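PDB 2WAC: staphylococcal nuclease domain-containing protein 1 from Drosophila melanogaster, which cuts both DNA and RNA as an endonuclease, takes part in translation regulation with the RNA-induced silencing complex, and binds symmetrically dimethylated arginines through its Tudor domain. Local coordinates for residues R187-R190 / K191-E194; G173-L176 / V177-L181; L152-T155 / G156-N159. All coordinates share one frame; numbering follows the deposited sequence.

Interaction 1. Residues R187-R190 / K191-E194; sequences RGER and KLKE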
loop_
_atom_site.group_PDB
_atom_site.type_symbol
_atom_site.label_atom_id
_atom_site.label_comp_id
_atom_site.label_asym_id
_atom_site.label_seq_id
_atom_site.Cartn_x
_atom_site.Cartn_y
_atom_site.Cartn_z
ATOM N N ARG A 187 19.750 10.453 2.642
ATOM C CA ARG A 187 19.343 11.523 1.722
ATOM C C ARG A 187 19.445 12.911 2.367
ATOM O O ARG A 187 19.553 13.028 3.590
ATOM C CB ARG A 187 17.951 11.270 1.126
ATOM C CG ARG A 187 16.822 11.079 2.131
ATOM C CD ARG A 187 15.587 10.513 1.444
ATOM N NE ARG A 187 15.049 11.422 0.430
ATOM C CZ ARG A 187 14.204 11.069 -0.535
ATOM N NH1 ARG A 187 13.788 9.813 -0.643
ATOM N NH2 ARG A 187 13.776 11.976 -1.404
ATOM N N GLY A 188 19.394 13.951 1.536
ATOM C CA GLY A 188 19.825 15.290 1.938
ATOM C C GLY A 188 18.822 16.322 2.429
ATOM O O GLY A 188 19.232 17.374 2.918
ATOM N N GLU A 189 17.521 16.055 2.302
ATOM C CA GLU A 189 16.515 17.001 2.804
ATOM C C GLU A 189 16.799 17.332 4.268
ATOM O O GLU A 189 16.807 16.441 5.120
ATOM C CB GLU A 189 15.090 16.456 2.655
ATOM C CG GLU A 189 14.562 16.417 1.222
ATOM C CD GLU A 189 14.890 15.121 0.499
ATOM O OE1 GLU A 189 15.630 14.281 1.056
ATOM O OE2 GLU A 189 14.402 14.936 -0.634
ATOM N N ARG A 190 17.051 18.609 4.546
ATOM C CA ARG A 190 17.368 19.067 5.902
ATOM C C ARG A 190 16.263 18.715 6.907
ATOM O O ARG A 190 16.561 18.289 8.023
ATOM C CB ARG A 190 17.739 20.566 5.899
ATOM C CG ARG A 190 17.522 21.379 7.195
ATOM C CD ARG A 190 18.293 20.903 8.442
ATOM N NE ARG A 190 19.743 20.792 8.288
ATOM C CZ ARG A 190 20.621 20.928 9.283
ATOM N NH1 ARG A 190 21.918 20.794 9.040
ATOM N NH2 ARG A 190 20.215 21.209 10.518
ATOM N N LYS A 191 15.000 18.853 6.501
ATOM C CA LYS A 191 13.868 18.470 7.358
ATOM C C LYS A 191 13.856 16.974 7.719
ATOM O O LYS A 191 13.195 16.566 8.675
ATOM C CB LYS A 191 12.526 18.902 6.740
ATOM C CG LYS A 191 12.108 18.140 5.480
ATOM C CD LYS A 191 10.769 18.634 4.929
ATOM C CE LYS A 191 9.584 17.997 5.644
ATOM N NZ LYS A 191 8.279 18.461 5.086
ATOM N N LEU A 192 14.597 16.170 6.958
ATOM C CA LEU A 192 14.713 14.735 7.223
ATOM C C LEU A 192 16.003 14.333 7.952
ATOM O O LEU A 192 16.225 13.149 8.211
ATOM C CB LEU A 192 14.575 13.939 5.917
ATOM C CG LEU A 192 13.227 13.980 5.188
ATOM C CD1 LEU A 192 13.305 13.179 3.899
ATOM C CD2 LEU A 192 12.092 13.466 6.070
ATOM N N LYS A 193 16.834 15.318 8.297
ATOM C CA LYS A 193 18.161 15.066 8.875
ATOM C C LYS A 193 18.131 14.256 10.175
ATOM O O LYS A 193 18.877 13.288 10.324
ATOM C CB LYS A 193 18.906 16.387 9.091
ATOM C CG LYS A 193 20.313 16.239 9.641
ATOM C CD LYS A 193 20.818 17.567 10.178
ATOM C CE LYS A 193 22.230 17.451 10.706
ATOM N NZ LYS A 193 22.305 16.579 11.912
ATOM N N GLU A 194 17.272 14.664 11.106
ATOM C CA GLU A 194 17.141 13.998 12.400
ATOM C C GLU A 194 16.760 12.530 12.221
ATOM O O GLU A 194 17.382 11.647 12.815
ATOM C CB GLU A 194 16.112 14.725 13.268
ATOM C CG GLU A 194 15.886 14.114 14.642
ATOM C CD GLU A 194 15.074 15.017 15.551
ATOM O OE1 GLU A 194 15.443 16.204 15.701
ATOM O OE2 GLU A 194 14.072 14.537 16.124
#

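Interaction 2. Residues G173-L176 / V177-L181; sequences GKQL and VAEGL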
loop_
_atom_site.group_PDB
_atom_site.type_symbol
_atom_site.label_atom_id
_atom_site.label_comp_id
_atom_site.label_asym_id
_atom_site.label_seq_id
_atom_site.Cartn_x
_atom_site.Cartn_y
_atom_site.Cartn_z
ATOM N N GLY A 173 9.276 0.967 10.631
ATOM C CA GLY A 173 10.369 1.001 9.653
ATOM C C GLY A 173 11.748 1.026 10.293
ATOM O O GLY A 173 12.666 0.341 9.834
ATOM N N LYS A 174 11.889 1.818 11.354
ATOM C CA LYS A 174 13.141 1.908 12.104
ATOM C C LYS A 174 13.463 0.591 12.809
ATOM O O LYS A 174 14.626 0.188 12.883
ATOM C CB LYS A 174 13.081 3.052 13.122
ATOM C CG LYS A 174 14.406 3.349 13.809
ATOM C CD LYS A 174 14.264 4.446 14.848
ATOM C CE LYS A 174 15.584 4.697 15.554
ATOM N NZ LYS A 174 15.501 5.828 16.527
ATOM N N GLN A 175 12.430 -0.071 13.327
ATOM C CA GLN A 175 12.588 -1.373 13.975
ATOM C C GLN A 175 13.145 -2.416 13.003
ATOM O O GLN A 175 13.964 -3.247 13.392
ATOM C CB GLN A 175 11.268 -1.851 14.589
ATOM C CG GLN A 175 11.430 -3.008 15.575
ATOM C CD GLN A 175 10.127 -3.411 16.239
ATOM O OE1 GLN A 175 9.185 -3.846 15.578
ATOM N NE2 GLN A 175 10.074 -3.277 17.557
ATOM N N LEU A 176 12.706 -2.357 11.744
ATOM C CA LEU A 176 13.246 -3.214 10.684
ATOM C C LEU A 176 14.748 -2.980 10.495
ATOM O O LEU A 176 15.510 -3.928 10.289
ATOM C CB LEU A 176 12.512 -2.980 9.357
ATOM C CG LEU A 176 11.022 -3.309 9.202
ATOM C CD1 LEU A 176 10.565 -2.957 7.790
ATOM C CD2 LEU A 176 10.728 -4.771 9.505
ATOM N N VAL A 177 15.156 -1.714 10.567
ATOM C CA VAL A 177 16.567 -1.326 10.515
ATOM C C VAL A 177 17.336 -1.857 11.736
ATOM O O VAL A 177 18.380 -2.496 11.581
ATOM C CB VAL A 177 16.733 0.218 10.379
ATOM C CG1 VAL A 177 18.199 0.609 10.300
ATOM C CG2 VAL A 177 15.992 0.735 9.152
ATOM N N ALA A 178 16.808 -1.608 12.936
ATOM C CA ALA A 178 17.445 -2.041 14.187
ATOM C C ALA A 178 17.577 -3.564 14.301
ATOM O O ALA A 178 18.500 -4.064 14.946
ATOM C CB ALA A 178 16.698 -1.478 15.392
ATOM N N GLU A 179 16.655 -4.286 13.668
ATOM C CA GLU A 179 16.692 -5.751 13.625
ATOM C C GLU A 179 17.618 -6.296 12.533
ATOM O O GLU A 179 17.803 -7.511 12.418
ATOM C CB GLU A 179 15.282 -6.319 13.445
ATOM C CG GLU A 179 14.418 -6.242 14.699
ATOM C CD GLU A 179 12.944 -6.485 14.422
ATOM O OE1 GLU A 179 12.530 -6.455 13.241
ATOM O OE2 GLU A 179 12.193 -6.699 15.395
ATOM N N GLY A 180 18.190 -5.395 11.736
ATOM C CA GLY A 180 19.136 -5.767 10.683
ATOM C C GLY A 180 18.502 -6.461 9.493
ATOM O O GLY A 180 19.134 -7.296 8.848
ATOM N N LEU A 181 17.256 -6.102 9.194
ATOM C CA LEU A 181 16.506 -6.726 8.102
ATOM C C LEU A 181 16.513 -5.878 6.833
ATOM O O LEU A 181 16.370 -6.403 5.726
ATOM C CB LEU A 181 15.067 -7.023 8.536
ATOM C CG LEU A 181 14.879 -7.945 9.747
ATOM C CD1 LEU A 181 13.437 -7.901 10.229
ATOM C CD2 LEU A 181 15.306 -9.385 9.437
#

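Interaction 3. Residues L152-T155 / G156-N159; sequences LKVT and GSPN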
loop_
_atom_site.group_PDB
_atom_site.type_symbol
_atom_site.label_atom_id
_atom_site.label_comp_id
_atom_site.label_asym_id
_atom_site.label_seq_id
_atom_site.Cartn_x
_atom_site.Cartn_y
_atom_site.Cartn_z
ATOM N N LEU A 152 7.698 13.325 3.853
ATOM C CA LEU A 152 8.058 14.107 2.676
ATOM C C LEU A 152 7.075 13.866 1.545
ATOM O O LEU A 152 6.789 12.721 1.193
ATOM C CB LEU A 152 9.479 13.770 2.200
ATOM C CG LEU A 152 10.095 14.681 1.129
ATOM C CD1 LEU A 152 10.513 16.024 1.719
ATOM C CD2 LEU A 152 11.281 14.007 0.467
ATOM N N LYS A 153 6.562 14.957 0.983
ATOM C CA LYS A 153 5.769 14.897 -0.241
ATOM C C LYS A 153 6.702 14.720 -1.435
ATOM O O LYS A 153 7.724 15.402 -1.540
ATOM C CB LYS A 153 4.942 16.172 -0.420
ATOM C CG LYS A 153 3.899 16.416 0.657
ATOM C CD LYS A 153 3.303 17.811 0.518
ATOM C CE LYS A 153 2.330 18.126 1.646
ATOM N NZ LYS A 153 1.071 17.335 1.535
ATOM N N VAL A 154 6.347 13.794 -2.321
ATOM C CA VAL A 154 7.108 13.540 -3.542
ATOM C C VAL A 154 6.185 13.741 -4.736
ATOM O O VAL A 154 5.108 13.148 -4.802
ATOM C CB VAL A 154 7.695 12.103 -3.579
ATOM C CG1 VAL A 154 8.587 11.918 -4.805
ATOM C CG2 VAL A 154 8.480 11.801 -2.309
ATOM N N THR A 155 6.608 14.582 -5.674
ATOM C CA THR A 155 5.814 14.855 -6.868
ATOM C C THR A 155 5.818 13.653 -7.816
ATOM O O THR A 155 6.880 13.176 -8.225
ATOM C CB THR A 155 6.305 16.126 -7.596
ATOM O OG1 THR A 155 6.389 17.210 -6.662
ATOM C CG2 THR A 155 5.354 16.511 -8.726
ATOM N N GLY A 156 4.624 13.156 -8.133
ATOM C CA GLY A 156 4.454 12.107 -9.138
ATOM C C GLY A 156 4.645 10.674 -8.674
ATOM O O GLY A 156 4.567 9.746 -9.483
ATOM N N SER A 157 4.906 10.485 -7.382
ATOM C CA SER A 157 5.029 9.146 -6.800
ATOM C C SER A 157 4.599 9.147 -5.325
ATOM O O SER A 157 4.371 10.218 -4.759
ATOM C CB SER A 157 6.454 8.601 -6.985
ATOM O OG SER A 157 7.410 9.426 -6.360
ATOM N N PRO A 158 4.462 7.956 -4.703
ATOM C CA PRO A 158 4.020 7.877 -3.303
ATOM C C PRO A 158 4.870 8.694 -2.322
ATOM O O PRO A 158 6.101 8.659 -2.385
ATOM C CB PRO A 158 4.132 6.382 -2.986
ATOM C CG PRO A 158 3.986 5.712 -4.298
ATOM C CD PRO A 158 4.673 6.611 -5.277
ATOM N N ASN A 159 4.204 9.431 -1.435
ATOM C CA ASN A 159 4.882 10.225 -0.407
ATOM C C ASN A 159 5.564 9.341 0.637
ATOM O O ASN A 159 5.119 8.221 0.894
ATOM C CB ASN A 159 3.893 11.181 0.276
ATOM C CG ASN A 159 3.306 12.212 -0.682
ATOM O OD1 ASN A 159 3.888 12.521 -1.721
ATOM N ND2 ASN A 159 2.149 12.757 -0.323
#

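Interaction 1. Residues R187-R190 / K191-E194
E189 and L192 lie side by side where the chain enters helix 193-208, and the glutamate can be followed outward atom by atom. Its CB meets the leucine first, with E189 CB 3.9 Å from L192 CD1 and nearly as close to L192 CG. CG stands anti to the carbonyl carbon, and a bend at chi2 (89°) then turns the carboxylate to face R187. At the tip, R187 grips the carboxylate side-on with two nitrogens: R187 NE reaches E189 OE1 at 3.0 Å as a salt bridge, and R187 NH2 bonds E189 OE2. Both oxygens are met on their syn sides and lie close to the guanidinium plane, although the arginine stands nearly 30° out of the carboxylate plane. E189 OE1 also rests 3.8 Å from L192 CD1, so the same oxygen has an apolar neighbour. Cutting the glutamate back to an alanine here would probably leave the R187 guanidinium without its two-pronged mate and less firmly held in its rotation.

The backbone begins its 3-10 turn here: L192 N bonds E189 O at 2.9 Å, and K193 N bonds R190 O. Beyond it, R190 and K193 run alongside each other. K193 CD sits 3.5 Å from R190 CZ, over the centre of one guanidinium face, and the lysine turns at chi4 (-66°) to carry NZ onward to a salt bridge with D197 in the next helical turn. The meeting is of a methylene with a guanidinium face, while R190 NH1 and K193 NZ stay 5.1 Å apart; D197 is likely to offset part of the repulsion between the two cations.

Interaction 2. Residues G173-L176 / V177-L181
Main-chain hydrogen bonds carry most of the contact between G173-L176 and V177-L181, the end of helix 172-178 and the loop that leaves it. V177 N reaches back to G173 O at 3.3 Å, a weak bond. The next step is firmer, A178 N meeting K174 O at 2.8 Å, and E179 N follows onto Q175 O at 2.9 Å. After this the i to i+4 pattern gives way: L181 N takes L176 O at 3.0 Å, while G180 N bonds V177 O.

That pair of bonds, together with the positive phi of G180 (72°), defines a Schellman motif closing the C-terminal end of the helix. G180 also pairs through its backbone with I213, which ties the cap to the chain beyond helix 193-208.

Apolar contacts accompany the cap. L176 CD2 lies 4.2 Å from L181 CD1, bringing together residues on the two sides of the turn. Both leucines also lean on helix 127-141, L176 against F137 and L181 against A136. V177 faces helix 193-208, where it touches A202; its CG2, anti to the carbonyl carbon, comes to 3.4 Å from G173 O one turn earlier.

Polar side chains meet on the outer side. E179 folds back against Q175, its CG 3.3 Å from Q175 O, and the CG torsion (chi1 -74°) sets it beside its own backbone N, close to the carbonyl that this N-H already bonds. Farther out the extended chains converge at a slant: E179 OE2 is 3.8 Å from Q175 CG. The amide and carboxylate planes differ by 15°, and the contact is oxygen against methylene.

Interaction 3. Residues L152-T155 / G156-N159
N159 reaches across the hairpin loop between strands 145-152 and 159-164 to take the backbone of V154, and a type II beta turn from V154 to S157 reverses the chain between them. The two arms run 167° apart in direction, nearly antiparallel. N159 has the most surface buried. Its OD1 accepts V154 N at 2.8 Å with an almost straight N-H...O angle of 170°, though the donor stands well above the carbonyl plane of the amide. With CG anti to its own carbonyl carbon, the amide is carried over K153, where OD1 comes to 3.4 Å from K153 CA; N159 CB lies equally close to L152 O.

The CB of V154 is directed toward the returning arm. CG2 lies 3.9 Å from P158 O, and V154 also packs on L160 of strand 159-164, linking the loop to the strand that follows it.

G156 occupies the third position of the turn at phi 84°, as is usual for type II; a side chain there would run into T155 O. Past it the chain turns back toward V154, where V154 O and S157 O, two acceptors, face each other without bonding. The S157 hydroxyl rests against the valine, with S157 OG 3.2 Å from V154 CG1.

Overall arrangement
In this extended Tudor fragment (Tudor plus SN5), all three contacts probably lie in the nuclease-like part. From the N terminus, interaction 3 comes first, closing the loop between strands 145-152 and 159-164 of the mixed sheet. Interaction 2 then ends helix 172-178, and interaction 1 bridges the loop after strand 183-184 into helix 193-208. The three follow in series, so none nests or crosses. Interactions 1 and 3 meet: L152 packs on R187, E189, K191 and L192, with E189 OE2 3.4 Å from L152 CD2, joining the start of the last helix to the end of strand 145-152. Interaction 2 stays apart, its centre about 19 Å from that of interaction 1, yet K174 and V177 touch helix 193-208.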